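Local coordinates for PqqA binding protein (Xanthomonas campestris pv. campestris, PDB 3G2B), which probably binds the precursor peptide PqqA and presents it to PqqE during biosynthesis of the cofactor pyrroloquinoline quinone, at residues L46-A49 with Q50-G54. Numbering follows the deposited sequence.
Sequences LVVA and QRYDG
V48 O is gripped by two backbone amides, both weakly: R51 N at 3.0 Å and Y52 N at 3.2 Å. This is the C-terminal end of helix 44-51, the short first helix of the three-helix bundle in PqqD, where the chain leaves helical angles at Y52. R51 N also bonds the carbonyl one residue earlier, V47 O, at 2.9 Å, so this amide is shared between an i-4 and an i-3 carbonyl. A water lies 2.7 Å from both A49 O and Y52 O and links the two carbonyls across the end of the helix.

V47 and R51, one turn apart, lie alongside each other on the helix surface. V47 CG1, anti to its own amide nitrogen (chi1 -176°), sits over the centre of one guanidinium face of R51, 3.9 Å above the plane. The arginine chain folds back at chi2 (-58°), bringing NE to Q50 OE1 at 2.9 Å; the amide oxygen sits at the guanidinium edge, near its plane. Methyl on the face and oxygen at the edge probably help to fix the rotation of the guanidinium, and NH1 adds a salt bridge to E68 at the end of helix 58-68.

V48 and Y52 are buried. V48 packs against L65 of helix 58-68 and V80 and L83 of helix 73-89, joining all three helices, while Y52 touches L87 and shares a hydrogen bond with T84 through its OH. The tyrosine ring swings back beneath the last turn, with V48 O 3.6 Å above the centre of one face. Farther out along the ring, V48 CG1 rests 3.7 Å from Y52 CE2.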
# COMPACT_ATOMS: atom_id res chain seq x y z
N LEU A 46 -4.43 16.22 10.15
CA LEU A 46 -5.53 15.65 10.92
C LEU A 46 -6.85 16.21 10.39
O LEU A 46 -7.82 15.47 10.19
CB LEU A 46 -5.37 16.01 12.41
CG LEU A 46 -6.54 15.70 13.33
CD1 LEU A 46 -6.84 14.20 13.28
CD2 LEU A 46 -6.21 16.15 14.75
N VAL A 47 -6.88 17.52 10.15
CA VAL A 47 -8.09 18.16 9.64
C VAL A 47 -8.40 17.72 8.21
O VAL A 47 -9.55 17.43 7.89
CB VAL A 47 -7.95 19.70 9.66
CG1 VAL A 47 -9.25 20.34 9.22
CG2 VAL A 47 -7.57 20.16 11.07
N VAL A 48 -7.38 17.65 7.37
CA VAL A 48 -7.57 17.25 5.98
C VAL A 48 -8.19 15.86 5.89
O VAL A 48 -9.13 15.63 5.13
CB VAL A 48 -6.24 17.26 5.20
CG1 VAL A 48 -6.45 16.72 3.79
CG2 VAL A 48 -5.67 18.67 5.16
N ALA A 49 -7.65 14.92 6.66
CA ALA A 49 -8.15 13.55 6.65
C ALA A 49 -9.63 13.51 7.02
O ALA A 49 -10.39 12.71 6.49
CB ALA A 49 -7.34 12.70 7.61
N GLN A 50 -10.02 14.39 7.94
CA GLN A 50 -11.40 14.45 8.40
C GLN A 50 -12.29 15.10 7.34
O GLN A 50 -13.48 14.76 7.23
CB GLN A 50 -11.47 15.25 9.71
CG GLN A 50 -12.86 15.38 10.34
CD GLN A 50 -13.65 16.56 9.81
OE1 GLN A 50 -13.12 17.65 9.63
NE2 GLN A 50 -14.94 16.34 9.55
N ARG A 51 -11.71 16.00 6.55
CA ARG A 51 -12.46 16.70 5.51
C ARG A 51 -12.73 15.91 4.23
O ARG A 51 -13.62 16.27 3.46
CB ARG A 51 -11.76 18.02 5.17
CG ARG A 51 -11.73 19.01 6.33
CD ARG A 51 -13.14 19.33 6.81
NE ARG A 51 -13.14 20.12 8.04
CZ ARG A 51 -12.91 21.43 8.10
NH1 ARG A 51 -12.93 22.05 9.27
NH2 ARG A 51 -12.68 22.12 6.99
N TYR A 52 -11.96 14.85 3.98
CA TYR A 52 -12.18 14.03 2.78
C TYR A 52 -13.62 13.53 2.82
O TYR A 52 -14.07 13.07 3.87
CB TYR A 52 -11.26 12.81 2.77
CG TYR A 52 -9.78 13.05 2.56
CD1 TYR A 52 -8.84 12.23 3.18
CD2 TYR A 52 -9.31 14.06 1.72
CE1 TYR A 52 -7.48 12.39 2.98
CE2 TYR A 52 -7.93 14.24 1.50
CZ TYR A 52 -7.02 13.40 2.14
OH TYR A 52 -5.66 13.55 1.96
N ASP A 53 -14.32 13.60 1.70
CA ASP A 53 -15.70 13.12 1.63
C ASP A 53 -16.05 12.55 0.26
O ASP A 53 -17.23 12.36 -0.06
CB ASP A 53 -16.69 14.23 2.02
CG ASP A 53 -16.69 15.39 1.04
OD1 ASP A 53 -17.42 16.37 1.30
OD2 ASP A 53 -15.98 15.33 0.02
N GLY A 54 -15.02 12.28 -0.54
CA GLY A 54 -15.22 11.73 -1.87
C GLY A 54 -15.98 12.64 -2.81
O GLY A 54 -16.48 12.19 -3.84
O HOH W 1 -12.87 11.73 5.92